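PDB 5MGY: FAD:protein FMN transferase, which matures the NosR protein needed for nitrous oxide reduction, probably by moving FMN from FAD onto a threonine with release of AMP in a magnesium-dependent reaction. Local coordinates for residues A[62-67]-A[72-77]; A[80-85]-A[160-165]; A[176-181]-A[197-202]; A[225-230]-A[276-281]. All coordinates share one frame; numbering follows the deposited sequence.

Contact 1 of 4, residues A[62-67]-A[72-77]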
loop_
_atom_site.group_PDB
_atom_site.type_symbol
_atom_site.label_atom_id
_atom_site.label_comp_id
_atom_site.label_asym_id
_atom_site.label_seq_id
_atom_site.Cartn_x
_atom_site.Cartn_y
_atom_site.Cartn_z
ATOM N N VAL A 62 -15.837 7.491 4.378
ATOM C CA VAL A 62 -15.717 6.146 4.877
ATOM C C VAL A 62 -16.186 6.097 6.301
ATOM O O VAL A 62 -16.809 5.148 6.633
ATOM C CB VAL A 62 -14.309 5.563 4.737
ATOM C CG1 VAL A 62 -13.318 6.307 5.585
ATOM C CG2 VAL A 62 -14.268 4.132 5.182
ATOM N N GLU A 63 -15.949 7.107 7.136
ATOM C CA GLU A 63 -16.482 7.056 8.541
ATOM C C GLU A 63 -17.988 7.188 8.663
ATOM O O GLU A 63 -18.577 6.638 9.612
ATOM C CB GLU A 63 -15.828 8.051 9.503
ATOM C CG GLU A 63 -14.458 7.591 10.018
ATOM C CD GLU A 63 -14.477 6.395 10.975
ATOM O OE1 GLU A 63 -14.872 6.591 12.130
ATOM O OE2 GLU A 63 -14.037 5.285 10.594
ATOM N N ARG A 64 -18.599 7.905 7.726
ATOM C CA ARG A 64 -20.031 7.941 7.649
ATOM C C ARG A 64 -20.584 6.530 7.329
ATOM O O ARG A 64 -21.501 6.062 7.997
ATOM C CB ARG A 64 -20.446 8.967 6.604
ATOM C CG ARG A 64 -21.932 9.276 6.590
ATOM C CD ARG A 64 -22.293 10.249 5.501
ATOM N NE ARG A 64 -22.407 9.586 4.178
ATOM C CZ ARG A 64 -21.608 9.792 3.135
ATOM N NH1 ARG A 64 -20.585 10.645 3.250
ATOM N NH2 ARG A 64 -21.828 9.128 1.989
ATOM N N PHE A 65 -19.992 5.862 6.330
ATOM C CA PHE A 65 -20.291 4.434 6.016
ATOM C C PHE A 65 -20.046 3.475 7.184
ATOM O O PHE A 65 -20.866 2.622 7.492
ATOM C CB PHE A 65 -19.473 3.949 4.836
ATOM C CG PHE A 65 -19.876 2.601 4.362
ATOM C CD1 PHE A 65 -21.085 2.431 3.712
ATOM C CD2 PHE A 65 -19.078 1.494 4.604
ATOM C CE1 PHE A 65 -21.497 1.193 3.304
ATOM C CE2 PHE A 65 -19.481 0.254 4.201
ATOM C CZ PHE A 65 -20.687 0.101 3.552
ATOM N N ASN A 66 -18.936 3.657 7.869
ATOM C CA ASN A 66 -18.604 2.785 9.005
ATOM C C ASN A 66 -19.553 2.908 10.167
ATOM O O ASN A 66 -19.721 1.958 10.895
ATOM C CB ASN A 66 -17.159 3.020 9.505
ATOM C CG ASN A 66 -16.120 2.541 8.532
ATOM O OD1 ASN A 66 -16.412 1.939 7.498
ATOM N ND2 ASN A 66 -14.894 2.863 8.838
ATOM N N ALA A 67 -20.167 4.076 10.345
ATOM C CA ALA A 67 -21.105 4.247 11.473
ATOM C C ALA A 67 -22.431 3.524 11.274
ATOM O O ALA A 67 -23.078 3.200 12.241
ATOM C CB ALA A 67 -21.322 5.690 11.749
ATOM N N SER A 72 -27.390 -1.745 5.682
ATOM C CA SER A 72 -27.406 -0.444 5.028
ATOM C C SER A 72 -26.825 -0.463 3.622
ATOM O O SER A 72 -25.851 -1.144 3.401
ATOM C CB SER A 72 -26.624 0.569 5.846
ATOM O OG SER A 72 -27.349 0.885 7.026
ATOM N N CYS A 73 -27.499 0.224 2.684
ATOM C CA CYS A 73 -26.948 0.782 1.442
ATOM C C CYS A 73 -26.881 2.305 1.615
ATOM O O CYS A 73 -27.809 2.933 2.091
ATOM C CB CYS A 73 -27.792 0.418 0.225
ATOM S SG CYS A 73 -27.712 -1.353 -0.186
ATOM N N GLU A 74 -25.760 2.885 1.244
ATOM C CA GLU A 74 -25.488 4.280 1.450
ATOM C C GLU A 74 -24.738 4.822 0.247
ATOM O O GLU A 74 -23.747 4.209 -0.189
ATOM C CB GLU A 74 -24.654 4.431 2.677
ATOM C CG GLU A 74 -24.241 5.855 2.978
ATOM C CD GLU A 74 -25.323 6.709 3.652
ATOM O OE1 GLU A 74 -26.468 6.226 3.832
ATOM O OE2 GLU A 74 -25.024 7.859 4.065
ATOM N N PRO A 75 -25.185 5.978 -0.310
ATOM C CA PRO A 75 -24.407 6.525 -1.451
ATOM C C PRO A 75 -22.961 6.889 -1.046
ATOM O O PRO A 75 -22.720 7.336 0.092
ATOM C CB PRO A 75 -25.216 7.759 -1.879
ATOM C CG PRO A 75 -26.538 7.615 -1.235
ATOM C CD PRO A 75 -26.322 6.846 0.022
ATOM N N MET A 76 -22.018 6.626 -1.946
ATOM C CA MET A 76 -20.583 6.881 -1.673
ATOM C C MET A 76 -19.891 7.458 -2.884
ATOM O O MET A 76 -20.240 7.149 -4.045
ATOM C CB MET A 76 -19.807 5.599 -1.267
ATOM C CG MET A 76 -20.257 4.913 0.003
ATOM S SD MET A 76 -20.028 5.914 1.455
ATOM C CE MET A 76 -18.290 5.764 1.634
ATOM N N PRO A 77 -18.840 8.223 -2.630
ATOM C CA PRO A 77 -18.162 8.779 -3.784
ATOM C C PRO A 77 -17.378 7.770 -4.663
ATOM O O PRO A 77 -17.204 6.592 -4.300
ATOM C CB PRO A 77 -17.241 9.817 -3.167
ATOM C CG PRO A 77 -17.324 9.705 -1.699
ATOM C CD PRO A 77 -18.172 8.541 -1.364
#
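Arg64, on the helix 62-67, reaches over to the strand 73-75 and meets Glu74 and Pro75 with the edge of its guanidinium group. NE gives an almost straight bond (166° at the hydrogen) to Glu74 OE2 at 3.1 Å, a salt bridge that uses the oxygen's anti lone pair. The acceptor lies in the guanidinium plane, yet the carboxylate as a whole is turned 44° against it. With CG anti to the backbone N (chi1 -170°), the arginine runs out extended and then bends at chi3, which carries NH2 to the main chain of Pro75; that bond, NH2 to Pro75 O at 2.8 Å, is strongly bent and weak. Asp61 takes NH1 in a second salt bridge. Replacing the arginine by alanine is likely to leave the carboxylates of Glu74 and Asp61 without this positive mate.

Beneath this polar layer the contact turns apolar. Met76, bent at chi2 and chi3, places its methyl CE 3.9 Å from Phe65 CB, while SD stands obliquely to the Phe65 ring, 5.2 Å from its centroid, in a Met-aromatic contact. The unbranched, flexible thioether suits a place that asks for a bend at both torsions. Lys147 adds a cation-pi contact to the same ring. The chemistry is thus layered: one arginine shared between two carboxylates on the more exposed side, sulfur and ring against each other in the buried part.

Contact 2 of 4, residues A[80-85]-A[160-165]; sequences VRELVA and AGYAVD
Tyr162 leans from the helix 160-165 towards Glu82 and Leu83 of the helix 80-85. Its CB starts 4.0 Å from Leu83 CD2; CG, anti to the backbone N (chi1 -179°), then carries the ring beneath that methyl. CG is 3.5 Å from Leu83 CD2; CD1 and CD2 are scarcely farther, since the methyl sits almost over the ring centre in a CH-pi contact, 11° off the normal. Leucine suits the place because its branched end sets one methyl over the aromatic face.

This is helix-to-helix packing between 78-93 and 159-173 in the ApbE core; Leu49 of the helix 35-53 and Leu268 of the helix 267-292 also touch the tyrosine. Next to it in the chain, Gly161 N bonds Asp271, a magnesium ligand.

Farther out, CE2 still lies under the Leu83 methyl, while CE1 and CZ come to Glu82 OE2, CE1 at 3.5 Å. At the tip, the hydroxyl OH donates to Glu82 OE2 across 2.7 Å, arriving from above the carboxylate plane; the extended glutamate brings up a carboxylate whose plane stands 81° from the ring. A phenylalanine would keep the CH-pi contact with Leu83 but is likely to leave Glu82 without its phenolic donor.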
loop_
_atom_site.group_PDB
_atom_site.type_symbol
_atom_site.label_atom_id
_atom_site.label_comp_id
_atom_site.label_asym_id
_atom_site.label_seq_id
_atom_site.Cartn_x
_atom_site.Cartn_y
_atom_site.Cartn_z
ATOM N N VAL A 80 -14.194 5.724 -3.302
ATOM C CA VAL A 80 -14.426 4.681 -2.319
ATOM C C VAL A 80 -14.860 3.434 -3.070
ATOM O O VAL A 80 -14.421 2.331 -2.748
ATOM C CB VAL A 80 -15.464 5.098 -1.294
ATOM C CG1 VAL A 80 -15.873 3.909 -0.438
ATOM C CG2 VAL A 80 -14.930 6.192 -0.430
ATOM N N ARG A 81 -15.689 3.632 -4.084
ATOM C CA ARG A 81 -16.189 2.544 -4.903
ATOM C C ARG A 81 -15.132 2.016 -5.831
ATOM O O ARG A 81 -15.065 0.822 -6.029
ATOM C CB ARG A 81 -17.454 2.942 -5.668
ATOM C CG ARG A 81 -18.663 2.797 -4.766
ATOM C CD ARG A 81 -19.993 3.322 -5.300
ATOM N NE ARG A 81 -19.962 4.762 -5.601
ATOM C CZ ARG A 81 -19.691 5.283 -6.804
ATOM N NH1 ARG A 81 -19.404 4.482 -7.853
ATOM N NH2 ARG A 81 -19.690 6.613 -6.955
ATOM N N GLU A 82 -14.295 2.886 -6.390
ATOM C CA GLU A 82 -13.153 2.413 -7.144
ATOM C C GLU A 82 -12.278 1.484 -6.232
ATOM O O GLU A 82 -11.917 0.386 -6.615
ATOM C CB GLU A 82 -12.331 3.597 -7.739
ATOM C CG GLU A 82 -11.413 3.202 -8.918
ATOM C CD GLU A 82 -10.345 4.226 -9.298
ATOM O OE1 GLU A 82 -9.293 3.842 -9.926
ATOM O OE2 GLU A 82 -10.577 5.415 -8.980
ATOM N N LEU A 83 -12.002 1.921 -5.024
ATOM C CA LEU A 83 -11.121 1.211 -4.170
ATOM C C LEU A 83 -11.733 -0.048 -3.639
ATOM O O LEU A 83 -11.019 -1.031 -3.440
ATOM C CB LEU A 83 -10.698 2.082 -2.978
ATOM C CG LEU A 83 -9.738 3.243 -3.233
ATOM C CD1 LEU A 83 -9.021 3.529 -1.948
ATOM C CD2 LEU A 83 -8.682 2.955 -4.268
ATOM N N VAL A 84 -13.043 -0.030 -3.362
ATOM C CA VAL A 84 -13.738 -1.229 -2.901
ATOM C C VAL A 84 -13.646 -2.259 -3.972
ATOM O O VAL A 84 -13.380 -3.389 -3.706
ATOM C CB VAL A 84 -15.223 -0.957 -2.517
ATOM C CG1 VAL A 84 -16.033 -2.252 -2.491
ATOM C CG2 VAL A 84 -15.281 -0.272 -1.145
ATOM N N ALA A 85 -13.843 -1.843 -5.197
ATOM C CA ALA A 85 -13.777 -2.751 -6.311
ATOM C C ALA A 85 -12.352 -3.339 -6.538
ATOM O O ALA A 85 -12.182 -4.572 -6.676
ATOM C CB ALA A 85 -14.265 -2.031 -7.552
ATOM N N ALA A 160 -1.993 4.765 -0.148
ATOM C CA ALA A 160 -0.749 5.392 -0.613
ATOM C C ALA A 160 -0.442 5.024 -2.057
ATOM O O ALA A 160 -0.084 5.860 -2.869
ATOM C CB ALA A 160 0.411 5.014 0.294
ATOM N N GLY A 161 -0.646 3.780 -2.394
ATOM C CA GLY A 161 -0.443 3.406 -3.757
ATOM C C GLY A 161 -1.357 3.982 -4.804
ATOM O O GLY A 161 -0.914 4.206 -5.935
ATOM N N TYR A 162 -2.646 4.058 -4.449
ATOM C CA TYR A 162 -3.676 4.717 -5.222
ATOM C C TYR A 162 -3.302 6.196 -5.419
ATOM O O TYR A 162 -3.339 6.691 -6.539
ATOM C CB TYR A 162 -4.984 4.590 -4.481
ATOM C CG TYR A 162 -6.153 5.211 -5.168
ATOM C CD1 TYR A 162 -6.488 4.847 -6.465
ATOM C CD2 TYR A 162 -6.966 6.176 -4.497
ATOM C CE1 TYR A 162 -7.599 5.402 -7.080
ATOM C CE2 TYR A 162 -8.082 6.736 -5.101
ATOM C CZ TYR A 162 -8.386 6.349 -6.391
ATOM O OH TYR A 162 -9.473 6.890 -7.006
ATOM N N ALA A 163 -2.879 6.851 -4.343
ATOM C CA ALA A 163 -2.458 8.251 -4.355
ATOM C C ALA A 163 -1.346 8.495 -5.383
ATOM O O ALA A 163 -1.382 9.487 -6.090
ATOM C CB ALA A 163 -2.030 8.713 -2.953
ATOM N N VAL A 164 -0.397 7.565 -5.486
ATOM C CA VAL A 164 0.718 7.654 -6.405
ATOM C C VAL A 164 0.171 7.589 -7.830
ATOM O O VAL A 164 0.578 8.370 -8.709
ATOM C CB VAL A 164 1.721 6.504 -6.120
ATOM C CG1 VAL A 164 2.717 6.282 -7.271
ATOM C CG2 VAL A 164 2.488 6.802 -4.857
ATOM N N ASP A 165 -0.768 6.663 -8.057
ATOM C CA ASP A 165 -1.311 6.464 -9.388
ATOM C C ASP A 165 -2.091 7.721 -9.760
ATOM O O ASP A 165 -1.880 8.230 -10.864
ATOM C CB ASP A 165 -2.173 5.201 -9.533
ATOM C CG ASP A 165 -1.373 3.891 -9.527
ATOM O OD1 ASP A 165 -0.168 3.874 -9.899
ATOM O OD2 ASP A 165 -1.963 2.814 -9.182
#

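Contact 3 of 4, residues A[176-181]-A[197-202]; sequences VQSYLV and SPWRIA
Trp199 lays its indole against the segment 176-181, where Ser178, Tyr179 and Leu180 each meet a different part of it. Ser178 comes to the edge: the indole NE1 donates to Ser178 OG at 3.1 Å, with 148° at the hydrogen and the oxygen close to the ring plane. The serine hydroxyl, turned anti to its own backbone N (chi1 170°), also bonds the carbonyl of Arg192, so this small polar group ties the indole to a further piece of main chain. Serine suits the spot because a single hydroxyl can both accept and donate.

The other two partners lie over one face. Leu180 CB sits above the six-membered ring, 4.0 Å from its centroid in a CH-pi contact and displaced towards the rim, with CE3 of Trp199 its nearest atom at 3.6 Å. The leucine crosses the indole obliquely, and CD2 also comes up to CE3, at 4.1 Å. Over the five-membered half stands Tyr179 O, 3.5 Å from Trp199 NE1; it lies above the ring rather than in line with the N-H, and the two are not hydrogen-bonded.

Successive residues of the strand serve opposite sides. The Tyr179 ring turns from the indole to pack on Ile168 and Leu171 of the helix 159-173, whereas Leu180 faces Trp199. Such two-sided packing is typical of a layered alpha+beta domain: the large antiparallel sheet has a helix on one face, and here the two-stranded unit of 199-205 and 213-219 approaches the other through its tryptophan.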
loop_
_atom_site.group_PDB
_atom_site.type_symbol
_atom_site.label_atom_id
_atom_site.label_comp_id
_atom_site.label_asym_id
_atom_site.label_seq_id
_atom_site.Cartn_x
_atom_site.Cartn_y
_atom_site.Cartn_z
ATOM N N VAL A 176 3.657 16.138 -18.473
ATOM C CA VAL A 176 4.934 15.605 -17.919
ATOM C C VAL A 176 5.169 14.173 -18.398
ATOM O O VAL A 176 4.269 13.361 -18.469
ATOM C CB VAL A 176 4.934 15.664 -16.370
ATOM C CG1 VAL A 176 6.209 15.104 -15.758
ATOM C CG2 VAL A 176 4.710 17.086 -15.873
ATOM N N GLN A 177 6.397 13.883 -18.751
ATOM C CA GLN A 177 6.709 12.572 -19.285
ATOM C C GLN A 177 7.595 11.758 -18.380
ATOM O O GLN A 177 7.469 10.551 -18.355
ATOM C CB GLN A 177 7.360 12.698 -20.664
ATOM C CG GLN A 177 6.337 12.801 -21.776
ATOM C CD GLN A 177 7.011 13.050 -23.124
ATOM O OE1 GLN A 177 6.990 12.212 -24.049
ATOM N NE2 GLN A 177 7.624 14.213 -23.242
ATOM N N SER A 178 8.487 12.417 -17.661
ATOM C CA SER A 178 9.439 11.726 -16.867
ATOM C C SER A 178 9.321 12.231 -15.441
ATOM O O SER A 178 9.302 13.437 -15.219
ATOM C CB SER A 178 10.796 11.939 -17.459
ATOM O OG SER A 178 11.719 11.448 -16.556
ATOM N N TYR A 179 9.251 11.305 -14.482
ATOM C CA TYR A 179 8.894 11.625 -13.072
ATOM C C TYR A 179 9.216 10.452 -12.104
ATOM O O TYR A 179 9.330 9.297 -12.537
ATOM C CB TYR A 179 7.398 11.974 -12.974
ATOM C CG TYR A 179 6.562 10.882 -13.495
ATOM C CD1 TYR A 179 6.315 9.781 -12.719
ATOM C CD2 TYR A 179 6.049 10.909 -14.795
ATOM C CE1 TYR A 179 5.586 8.695 -13.203
ATOM C CE2 TYR A 179 5.294 9.832 -15.300
ATOM C CZ TYR A 179 5.068 8.705 -14.488
ATOM O OH TYR A 179 4.346 7.570 -14.909
ATOM N N LEU A 180 9.356 10.754 -10.820
ATOM C CA LEU A 180 9.449 9.750 -9.757
ATOM C C LEU A 180 8.598 10.304 -8.662
ATOM O O LEU A 180 8.952 11.341 -8.137
ATOM C CB LEU A 180 10.894 9.601 -9.223
ATOM C CG LEU A 180 11.118 8.952 -7.819
ATOM C CD1 LEU A 180 10.651 7.528 -7.831
ATOM C CD2 LEU A 180 12.571 8.921 -7.408
ATOM N N VAL A 181 7.514 9.625 -8.313
ATOM C CA VAL A 181 6.566 10.124 -7.312
ATOM C C VAL A 181 6.613 9.199 -6.111
ATOM O O VAL A 181 6.345 8.048 -6.285
ATOM C CB VAL A 181 5.164 10.052 -7.887
ATOM C CG1 VAL A 181 4.148 10.552 -6.951
ATOM C CG2 VAL A 181 5.012 10.985 -9.005
ATOM N N SER A 197 19.917 9.069 -18.058
ATOM C CA SER A 197 19.889 8.070 -16.989
ATOM C C SER A 197 18.473 7.627 -16.574
ATOM O O SER A 197 17.531 8.332 -16.805
ATOM C CB SER A 197 20.720 8.543 -15.785
ATOM O OG SER A 197 19.999 9.238 -14.838
ATOM N N PRO A 198 18.328 6.466 -15.956
ATOM C CA PRO A 198 17.067 6.059 -15.438
ATOM C C PRO A 198 16.857 6.445 -13.964
ATOM O O PRO A 198 17.799 6.781 -13.198
ATOM C CB PRO A 198 17.154 4.552 -15.559
ATOM C CG PRO A 198 18.566 4.270 -15.131
ATOM C CD PRO A 198 19.315 5.438 -15.710
ATOM N N TRP A 199 15.582 6.361 -13.601
ATOM C CA TRP A 199 15.168 6.422 -12.220
ATOM C C TRP A 199 15.484 5.068 -11.517
ATOM O O TRP A 199 15.176 3.982 -12.002
ATOM C CB TRP A 199 13.677 6.721 -12.150
ATOM C CG TRP A 199 13.261 8.024 -12.805
ATOM C CD1 TRP A 199 12.585 8.152 -13.986
ATOM C CD2 TRP A 199 13.431 9.347 -12.284
ATOM N NE1 TRP A 199 12.350 9.463 -14.245
ATOM C CE2 TRP A 199 12.842 10.223 -13.212
ATOM C CE3 TRP A 199 13.963 9.862 -11.098
ATOM C CZ2 TRP A 199 12.815 11.610 -13.026
ATOM C CZ3 TRP A 199 13.946 11.230 -10.906
ATOM C CH2 TRP A 199 13.391 12.098 -11.886
ATOM N N ARG A 200 16.095 5.152 -10.352
ATOM C CA ARG A 200 16.478 3.976 -9.623
ATOM C C ARG A 200 16.004 3.990 -8.194
ATOM O O ARG A 200 16.019 5.047 -7.517
ATOM C CB ARG A 200 17.987 3.929 -9.587
ATOM C CG ARG A 200 18.673 4.024 -10.943
ATOM C CD ARG A 200 20.157 3.818 -10.737
ATOM N NE ARG A 200 20.646 2.883 -11.734
ATOM C CZ ARG A 200 21.484 3.201 -12.708
ATOM N NH1 ARG A 200 21.944 4.457 -12.838
ATOM N NH2 ARG A 200 21.839 2.268 -13.579
ATOM N N ILE A 201 15.598 2.824 -7.720
ATOM C CA ILE A 201 15.307 2.667 -6.316
ATOM C C ILE A 201 16.268 1.567 -5.792
ATOM O O ILE A 201 16.828 0.741 -6.554
ATOM C CB ILE A 201 13.772 2.419 -6.087
ATOM C CG1 ILE A 201 13.313 2.612 -4.620
ATOM C CG2 ILE A 201 13.366 1.015 -6.506
ATOM C CD1 ILE A 201 13.598 3.956 -3.944
ATOM N N ALA A 202 16.474 1.603 -4.475
ATOM C CA ALA A 202 17.173 0.547 -3.724
ATOM C C ALA A 202 16.199 -0.275 -2.866
ATOM O O ALA A 202 15.428 0.294 -2.080
ATOM C CB ALA A 202 18.210 1.189 -2.814
#

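Contact 4 of 4, residues A[225-230]-A[276-281]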
loop_
_atom_site.group_PDB
_atom_site.type_symbol
_atom_site.label_atom_id
_atom_site.label_comp_id
_atom_site.label_asym_id
_atom_site.label_seq_id
_atom_site.Cartn_x
_atom_site.Cartn_y
_atom_site.Cartn_z
ATOM N N SER A 225 6.171 -1.246 -3.849
ATOM C CA SER A 225 5.626 -1.061 -2.522
ATOM C C SER A 225 6.285 -2.023 -1.592
ATOM O O SER A 225 6.426 -3.189 -1.937
ATOM C CB SER A 225 4.126 -1.304 -2.547
ATOM O OG SER A 225 3.640 -1.500 -1.231
ATOM N N THR A 226 6.613 -1.538 -0.388
ATOM C CA THR A 226 7.320 -2.346 0.604
ATOM C C THR A 226 6.580 -2.485 1.907
ATOM O O THR A 226 6.525 -1.579 2.652
ATOM C CB THR A 226 8.725 -1.767 0.915
ATOM O OG1 THR A 226 9.506 -1.617 -0.286
ATOM C CG2 THR A 226 9.475 -2.721 1.854
ATOM N N SER A 227 6.077 -3.664 2.208
ATOM C CA SER A 227 5.433 -3.908 3.486
ATOM C C SER A 227 6.447 -4.319 4.544
ATOM O O SER A 227 7.216 -5.232 4.341
ATOM C CB SER A 227 4.372 -5.006 3.330
ATOM O OG SER A 227 3.671 -5.233 4.537
ATOM N N GLY A 228 6.405 -3.672 5.691
ATOM C CA GLY A 228 7.388 -3.929 6.716
ATOM C C GLY A 228 8.729 -3.284 6.391
ATOM O O GLY A 228 8.940 -2.746 5.284
ATOM N N ASP A 229 9.607 -3.308 7.398
ATOM C CA ASP A 229 11.001 -2.832 7.317
ATOM C C ASP A 229 11.911 -3.730 8.150
ATOM O O ASP A 229 11.709 -3.819 9.348
ATOM C CB ASP A 229 11.124 -1.383 7.814
ATOM C CG ASP A 229 12.592 -0.838 7.779
ATOM O OD1 ASP A 229 12.772 0.351 8.107
ATOM O OD2 ASP A 229 13.559 -1.564 7.418
ATOM N N TYR A 230 12.940 -4.331 7.549
ATOM C CA TYR A 230 13.644 -5.404 8.230
ATOM C C TYR A 230 14.244 -4.982 9.569
ATOM O O TYR A 230 14.421 -5.801 10.492
ATOM C CB TYR A 230 14.674 -6.019 7.335
ATOM C CG TYR A 230 15.925 -5.233 7.226
ATOM C CD1 TYR A 230 16.999 -5.473 8.111
ATOM C CD2 TYR A 230 16.081 -4.264 6.231
ATOM C CE1 TYR A 230 18.194 -4.743 7.983
ATOM C CE2 TYR A 230 17.264 -3.548 6.100
ATOM C CZ TYR A 230 18.330 -3.774 6.972
ATOM O OH TYR A 230 19.541 -3.068 6.839
ATOM N N ALA A 276 -0.743 -8.318 1.257
ATOM C CA ALA A 276 -1.267 -9.677 1.219
ATOM C C ALA A 276 -0.161 -10.695 1.464
ATOM O O ALA A 276 -0.360 -11.719 2.165
ATOM C CB ALA A 276 -1.876 -9.958 -0.143
ATOM N N LEU A 277 0.990 -10.416 0.853
ATOM C CA LEU A 277 2.163 -11.265 0.976
ATOM C C LEU A 277 2.666 -11.252 2.399
ATOM O O LEU A 277 3.032 -12.293 2.902
ATOM C CB LEU A 277 3.271 -10.846 -0.009
ATOM C CG LEU A 277 2.884 -11.140 -1.435
ATOM C CD1 LEU A 277 4.042 -10.856 -2.368
ATOM C CD2 LEU A 277 2.397 -12.594 -1.599
ATOM N N MET A 278 2.638 -10.103 3.058
ATOM C CA MET A 278 3.060 -10.003 4.450
ATOM C C MET A 278 2.044 -10.679 5.390
ATOM O O MET A 278 2.411 -11.110 6.491
ATOM C CB MET A 278 3.250 -8.544 4.841
ATOM C CG MET A 278 3.423 -8.278 6.332
ATOM S SD MET A 278 4.879 -9.009 7.090
ATOM C CE MET A 278 6.143 -7.897 6.533
ATOM N N VAL A 279 0.773 -10.723 4.997
ATOM C CA VAL A 279 -0.162 -11.483 5.759
ATOM C C VAL A 279 0.279 -12.920 5.625
ATOM O O VAL A 279 0.445 -13.588 6.615
ATOM C CB VAL A 279 -1.625 -11.279 5.283
ATOM C CG1 VAL A 279 -2.582 -12.353 5.844
ATOM C CG2 VAL A 279 -2.064 -9.849 5.634
ATOM N N LEU A 280 0.482 -13.370 4.400
ATOM C CA LEU A 280 0.595 -14.810 4.094
ATOM C C LEU A 280 1.831 -15.442 4.722
ATOM O O LEU A 280 1.796 -16.596 5.160
ATOM C CB LEU A 280 0.581 -15.082 2.550
ATOM C CG LEU A 280 -0.800 -15.096 1.884
ATOM C CD1 LEU A 280 -0.645 -15.163 0.372
ATOM C CD2 LEU A 280 -1.661 -16.238 2.420
ATOM N N GLY A 281 2.893 -14.650 4.774
ATOM C CA GLY A 281 4.195 -15.093 5.234
ATOM C C GLY A 281 5.141 -15.636 4.183
ATOM O O GLY A 281 4.738 -15.843 3.020
#
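Ser227 and Met278 join the end of the strand 222-227, in the large antiparallel sheet of the ApbE domain, to the long helix 267-292. That helix supplies Asp271 and Thr275 to the magnesium site, which Ser157 completes on the protein side, so the contact lies beside the metal: the side chain of Ser227 is about 6 Å from the magnesium ion and about 5 Å from that of Thr275.

The van der Waals contacts come first. Ser227 OG rests on the aliphatic root of the methionine, 3.4 Å from Met278 CB and 3.5 Å from Met278 CG, while the two CB atoms are 4.0 Å apart. The hydroxyl arrives there because it stands anti to its backbone N (chi1 -177°), and Ser274, one helical turn before Met278, touches the same serine. A small residue fits this approach of strand to helix, whose nearest CA atoms, those of Ser227 and Met278, are 6.6 Å apart.

Backbone conformation forms the second group. Ser227 pairs through its main chain with Val260 on the neighbouring strand, and Gly228 then turns the chain with a positive phi of 76°, a value that favours glycine. A side chain at this position would start out towards the Met278 methyl, so the lack of one suits both the turn and the packing.

The last group is the methionine's end against the main chain. Bent at chi2 and chi3, Met278 folds back on the strand, and its methyl CE comes to 4.2 Å from Gly228 CA and to 3.6 Å from the carbonyl oxygen of Ser227.

Overall arrangement
From the N terminus, contact 1 closes a loop of only four residues, folding the strand 73-75 back on the helix 61-67. The helix 78-93 follows at once, and Met76 O meets Arg81 NE where contacts 1 and 2 join. Contact 2 closes a far longer excursion of 74 residues, bringing the helices 78-93 and 159-173 together. The latter leads into the strand 179-183, with Val164 packing on Val181, and contact 3 spans the strand 186-190 to reach 199-205. Contact 4 closes the last loop, of 45 residues, between the large sheet and the helix 267-292. The four stand in series, none nested or crossed; contacts 1 and 3 lie on opposite sides of the centre.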